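Local coordinates for protein bifunctional endomannanase/endoglucanase (Caldanaerobius polysaccharolyticus, PDB 3W0K) that probably hydrolyses internal beta-linked bonds of mannan and glucan chains, as a bifunctional endomannanase and endoglucanase of glycoside hydrolase family 5, at residues E33-N37 / L325-R329; F30-T34 / Y312-V317. All coordinates share one frame; numbering follows the deposited sequence.

Both contacts start from the end of helix 25-33, the first helix after barrel strand 4-7, and share Glu33 and Thr34. From there the chain runs through all the remaining strands of the barrel before it returns. Contact 2 closes the shorter loop, 30-34 to 312-317, at the small antiparallel hairpin 310-317. Contact 1 closes the longer one, 33-37 to 325-329, at the end of helix 319-327, which follows the hairpin directly. Because 33-37 comes later than 30-34 and 325-329 also comes later than 312-317, the two loops cross. Together they tie the C-terminal hairpin and helix to the first barrel helix, with centres about 11 Å apart.

Contact 1: residues E33-N37 / L325-R329; sequences ETGFN and LVENR
One face of the Phe36 ring carries Arg329 NH1, which sits 3.6 Å above the plane and over the ring centre. At the ring edge, Phe36 CZ touches Leu325 CB at 4.1 Å. The guanidinium of Arg329 is steeply turned against the ring, with the planes 80° apart, and makes a cation-pi contact with it. Val326 CG2 lies on one face of this group and Gly35 O on the opposite face, neither over its centre. At the guanidinium edge, in its plane, is Thr34 O. Two nitrogens grip this one carbonyl oxygen: NH2 of Arg329 at 3.0 Å from Thr34 O, and NH1 of Arg329 at 3.1 Å from Thr34 O. Both bonds are bent, at 152° and 145°. The two donors reach the oxygen from opposite faces of the carbonyl plane. The chain of Arg329 bends at chi3, which turns its end toward the carbonyl. Grip and ring together fix the rotation of the guanidinium. An alanine in place of Arg329 would probably leave Thr34 O without these two donors and uncover one face of the Phe36 ring. Gly35, with positive phi, is the C' residue of a Schellman motif that ends helix 25-33, where Phe36 N bonds to Leu31 O and Gly35 N to Ala32 O. Phe36 also meets the ring of Phe6 on strand 4-7. Leu325 O accepts a hydrogen bond from Tyr288 OH, and Leu325 packs on Leu278 of helix 267-284. The contact therefore joins the turn between helix 25-33 and strand 38-44 to the end of helix 319-327, beside barrel strand 287-290.

Contact 2: residues F30-T34 / Y312-V317; sequences FLAET and YRGFKV
A water bridges the two segments, donating to Arg313 O at 2.7 Å and to Glu33 OE1 at 2.8 Å. No direct hydrogen bond crosses here. The aliphatic chain of Arg313 runs past the Glu33 carboxylate, with Arg313 CD 3.9 Å from Glu33 OE1. The main apolar piece is Phe30. With CG anti to the backbone N (chi1 -178°), its ring reaches over to the hairpin. The ring edge meets two carbonyl oxygens in its plane: Phe30 CE1 lies 3.4 Å from Tyr312 O, and Phe30 CD1 lies close to Arg313 O. Phe315 turns its edge toward the face of Phe30 in an offset edge-to-face pair, planes at 87°. Val317 CG1 touches Phe30 CZ at 4.0 Å. Thr34 CG2 sits over a face of Phe30 and also touches Tyr312 CE2. Thr34 OG1 donates to Phe30 O at 2.8 Å, which links the helix end back to its last turn. Phe293 meets both phenylalanine rings, and Leu322 of helix 319-327 packs on Phe30. The turn from Tyr312 to Phe315 is type I', the tight turn of a two-residue beta hairpin, here set against an outer helix of the TIM barrel.

Contact 1: residues E33-N37 / L325-R329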
loop_
_atom_site.group_PDB
_atom_site.type_symbol
_atom_site.label_atom_id
_atom_site.label_comp_id
_atom_site.label_asym_id
_atom_site.label_seq_id
_atom_site.Cartn_x
_atom_site.Cartn_y
_atom_site.Cartn_z
ATOM N N GLU A 33 -15.576 -13.384 5.692
ATOM C CA GLU A 33 -16.990 -13.626 5.423
ATOM C C GLU A 33 -17.509 -12.985 4.139
ATOM O O GLU A 33 -18.555 -13.383 3.624
ATOM C CB GLU A 33 -17.835 -13.194 6.621
ATOM C CG GLU A 33 -17.605 -14.065 7.852
ATOM C CD GLU A 33 -18.356 -13.590 9.082
ATOM O OE1 GLU A 33 -19.136 -12.619 8.988
ATOM O OE2 GLU A 33 -18.164 -14.200 10.152
ATOM N N THR A 34 -16.778 -12.005 3.616
ATOM C CA THR A 34 -17.193 -11.340 2.384
ATOM C C THR A 34 -16.295 -11.647 1.185
ATOM O O THR A 34 -16.367 -10.976 0.156
ATOM C CB THR A 34 -17.348 -9.812 2.573
ATOM O OG1 THR A 34 -16.136 -9.262 3.096
ATOM C CG2 THR A 34 -18.498 -9.504 3.528
ATOM N N GLY A 35 -15.434 -12.652 1.329
ATOM C CA GLY A 35 -14.581 -13.056 0.223
ATOM C C GLY A 35 -13.239 -12.383 0.004
ATOM O O GLY A 35 -12.586 -12.660 -1.003
ATOM N N PHE A 36 -12.836 -11.486 0.899
ATOM C CA PHE A 36 -11.535 -10.830 0.761
ATOM C C PHE A 36 -10.472 -11.806 1.255
ATOM O O PHE A 36 -10.728 -12.602 2.159
ATOM C CB PHE A 36 -11.501 -9.514 1.540
ATOM C CG PHE A 36 -12.440 -8.473 0.997
ATOM C CD1 PHE A 36 -12.049 -7.643 -0.050
ATOM C CD2 PHE A 36 -13.720 -8.329 1.523
ATOM C CE1 PHE A 36 -12.918 -6.682 -0.565
ATOM C CE2 PHE A 36 -14.597 -7.374 1.014
ATOM C CZ PHE A 36 -14.197 -6.549 -0.031
ATOM N N ASN A 37 -9.282 -11.738 0.666
ATOM C CA ASN A 37 -8.207 -12.668 1.010
ATOM C C ASN A 37 -6.840 -12.005 1.127
ATOM O O ASN A 37 -5.810 -12.682 1.052
ATOM C CB ASN A 37 -8.125 -13.728 -0.089
ATOM C CG ASN A 37 -7.853 -13.123 -1.465
ATOM O OD1 ASN A 37 -7.512 -11.943 -1.583
ATOM N ND2 ASN A 37 -8.014 -13.928 -2.507
ATOM N N LEU A 325 -16.635 -3.223 -4.702
ATOM C CA LEU A 325 -15.389 -3.926 -4.408
ATOM C C LEU A 325 -15.514 -5.414 -4.726
ATOM O O LEU A 325 -14.584 -6.028 -5.242
ATOM C CB LEU A 325 -14.999 -3.739 -2.940
ATOM C CG LEU A 325 -14.619 -2.317 -2.519
ATOM C CD1 LEU A 325 -14.389 -2.273 -1.018
ATOM C CD2 LEU A 325 -13.370 -1.858 -3.259
ATOM N N VAL A 326 -16.681 -5.982 -4.441
ATOM C CA VAL A 326 -16.928 -7.399 -4.694
ATOM C C VAL A 326 -17.166 -7.693 -6.176
ATOM O O VAL A 326 -16.617 -8.650 -6.723
ATOM C CB VAL A 326 -18.139 -7.905 -3.864
ATOM C CG1 VAL A 326 -18.499 -9.336 -4.249
ATOM C CG2 VAL A 326 -17.822 -7.823 -2.382
ATOM N N GLU A 327 -17.966 -6.848 -6.820
ATOM C CA GLU A 327 -18.312 -7.008 -8.230
ATOM C C GLU A 327 -17.125 -6.962 -9.189
ATOM O O GLU A 327 -17.138 -7.620 -10.232
ATOM C CB GLU A 327 -19.360 -5.957 -8.622
ATOM C CG GLU A 327 -19.660 -5.833 -10.123
ATOM C CD GLU A 327 -20.255 -7.094 -10.746
ATOM O OE1 GLU A 327 -20.891 -7.898 -10.027
ATOM O OE2 GLU A 327 -20.091 -7.274 -11.973
ATOM N N ASN A 328 -16.087 -6.215 -8.828
ATOM C CA ASN A 328 -14.931 -6.094 -9.702
ATOM C C ASN A 328 -13.777 -7.066 -9.480
ATOM O O ASN A 328 -12.682 -6.884 -10.018
ATOM C CB ASN A 328 -14.479 -4.639 -9.767
ATOM C CG ASN A 328 -15.473 -3.777 -10.518
ATOM O OD1 ASN A 328 -15.508 -3.791 -11.749
ATOM N ND2 ASN A 328 -16.335 -3.082 -9.783
ATOM N N ARG A 329 -14.046 -8.123 -8.720
ATOM C CA ARG A 329 -13.057 -9.164 -8.475
ATOM C C ARG A 329 -13.178 -10.161 -9.630
ATOM O O ARG A 329 -14.238 -10.265 -10.254
ATOM C CB ARG A 329 -13.330 -9.873 -7.140
ATOM C CG ARG A 329 -13.329 -8.933 -5.942
ATOM C CD ARG A 329 -13.235 -9.652 -4.598
ATOM N NE ARG A 329 -14.414 -10.445 -4.265
ATOM C CZ ARG A 329 -14.932 -10.540 -3.041
ATOM N NH1 ARG A 329 -14.388 -9.883 -2.024
ATOM N NH2 ARG A 329 -15.972 -11.331 -2.824
#

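Contact 2: residues F30-T34 / Y312-V317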
loop_
_atom_site.group_PDB
_atom_site.type_symbol
_atom_site.label_atom_id
_atom_site.label_comp_id
_atom_site.label_asym_id
_atom_site.label_seq_id
_atom_site.Cartn_x
_atom_site.Cartn_y
_atom_site.Cartn_z
ATOM N N PHE A 30 -14.764 -10.165 9.039
ATOM C CA PHE A 30 -15.585 -9.548 8.002
ATOM C C PHE A 30 -14.967 -9.802 6.628
ATOM O O PHE A 30 -15.668 -10.179 5.690
ATOM C CB PHE A 30 -15.742 -8.040 8.239
ATOM C CG PHE A 30 -16.610 -7.354 7.220
ATOM C CD1 PHE A 30 -17.957 -7.116 7.483
ATOM C CD2 PHE A 30 -16.089 -6.956 5.991
ATOM C CE1 PHE A 30 -18.768 -6.495 6.539
ATOM C CE2 PHE A 30 -16.892 -6.334 5.035
ATOM C CZ PHE A 30 -18.237 -6.102 5.310
ATOM N N LEU A 31 -13.657 -9.596 6.510
ATOM C CA LEU A 31 -12.975 -9.828 5.242
ATOM C C LEU A 31 -13.218 -11.256 4.762
ATOM O O LEU A 31 -13.622 -11.476 3.621
ATOM C CB LEU A 31 -11.469 -9.583 5.376
ATOM C CG LEU A 31 -10.945 -8.186 5.040
ATOM C CD1 LEU A 31 -11.499 -7.154 6.008
ATOM C CD2 LEU A 31 -9.424 -8.207 5.100
ATOM N N ALA A 32 -13.005 -12.215 5.661
ATOM C CA ALA A 32 -13.185 -13.627 5.346
ATOM C C ALA A 32 -14.623 -13.945 4.952
ATOM O O ALA A 32 -14.862 -14.663 3.980
ATOM C CB ALA A 32 -12.760 -14.489 6.534
ATOM N N GLU A 33 -15.576 -13.384 5.692
ATOM C CA GLU A 33 -16.990 -13.626 5.423
ATOM C C GLU A 33 -17.509 -12.985 4.139
ATOM O O GLU A 33 -18.555 -13.383 3.624
ATOM C CB GLU A 33 -17.835 -13.194 6.621
ATOM C CG GLU A 33 -17.605 -14.065 7.852
ATOM C CD GLU A 33 -18.356 -13.590 9.082
ATOM O OE1 GLU A 33 -19.136 -12.619 8.988
ATOM O OE2 GLU A 33 -18.164 -14.200 10.152
ATOM N N THR A 34 -16.778 -12.005 3.616
ATOM C CA THR A 34 -17.193 -11.340 2.384
ATOM C C THR A 34 -16.295 -11.647 1.185
ATOM O O THR A 34 -16.367 -10.976 0.156
ATOM C CB THR A 34 -17.348 -9.812 2.573
ATOM O OG1 THR A 34 -16.136 -9.262 3.096
ATOM C CG2 THR A 34 -18.498 -9.504 3.528
ATOM N N TYR A 312 -24.125 -4.651 8.519
ATOM C CA TYR A 312 -23.877 -5.849 7.736
ATOM C C TYR A 312 -22.686 -6.586 8.313
ATOM O O TYR A 312 -21.568 -6.066 8.334
ATOM C CB TYR A 312 -23.613 -5.516 6.264
ATOM C CG TYR A 312 -23.450 -6.737 5.379
ATOM C CD1 TYR A 312 -24.485 -7.663 5.235
ATOM C CD2 TYR A 312 -22.265 -6.960 4.674
ATOM C CE1 TYR A 312 -24.348 -8.780 4.411
ATOM C CE2 TYR A 312 -22.117 -8.073 3.847
ATOM C CZ TYR A 312 -23.163 -8.979 3.720
ATOM O OH TYR A 312 -23.029 -10.079 2.903
ATOM N N ARG A 313 -22.954 -7.780 8.827
ATOM C CA ARG A 313 -21.929 -8.646 9.397
ATOM C C ARG A 313 -20.947 -7.985 10.366
ATOM O O ARG A 313 -19.726 -8.105 10.219
ATOM C CB ARG A 313 -21.213 -9.401 8.270
ATOM C CG ARG A 313 -22.175 -10.321 7.528
ATOM C CD ARG A 313 -21.564 -11.079 6.363
ATOM N NE ARG A 313 -22.576 -11.948 5.764
ATOM C CZ ARG A 313 -22.434 -12.616 4.623
ATOM N NH1 ARG A 313 -21.309 -12.530 3.925
ATOM N NH2 ARG A 313 -23.433 -13.366 4.173
ATOM N N GLY A 314 -21.499 -7.271 11.345
ATOM C CA GLY A 314 -20.695 -6.627 12.368
ATOM C C GLY A 314 -20.302 -5.170 12.207
ATOM O O GLY A 314 -19.794 -4.571 13.155
ATOM N N PHE A 315 -20.555 -4.581 11.042
ATOM C CA PHE A 315 -20.169 -3.188 10.809
ATOM C C PHE A 315 -21.207 -2.385 10.030
ATOM O O PHE A 315 -22.027 -2.950 9.306
ATOM C CB PHE A 315 -18.832 -3.143 10.051
ATOM C CG PHE A 315 -17.683 -3.768 10.799
ATOM C CD1 PHE A 315 -17.384 -5.122 10.644
ATOM C CD2 PHE A 315 -16.920 -3.011 11.679
ATOM C CE1 PHE A 315 -16.343 -5.709 11.363
ATOM C CE2 PHE A 315 -15.878 -3.591 12.399
ATOM C CZ PHE A 315 -15.592 -4.941 12.241
ATOM N N LYS A 316 -21.161 -1.064 10.193
ATOM C CA LYS A 316 -22.060 -0.155 9.482
ATOM C C LYS A 316 -21.305 0.205 8.203
ATOM O O LYS A 316 -20.462 1.103 8.192
ATOM C CB LYS A 316 -22.334 1.084 10.321
ATOM N N VAL A 317 -21.621 -0.507 7.127
ATOM C CA VAL A 317 -20.928 -0.326 5.859
ATOM C C VAL A 317 -21.639 0.445 4.762
ATOM O O VAL A 317 -22.866 0.571 4.750
ATOM C CB VAL A 317 -20.525 -1.703 5.257
ATOM C CG1 VAL A 317 -19.757 -2.525 6.283
ATOM C CG2 VAL A 317 -21.757 -2.464 4.777
HETATM O O HOH W 1 -17.996 -10.194 9.957
#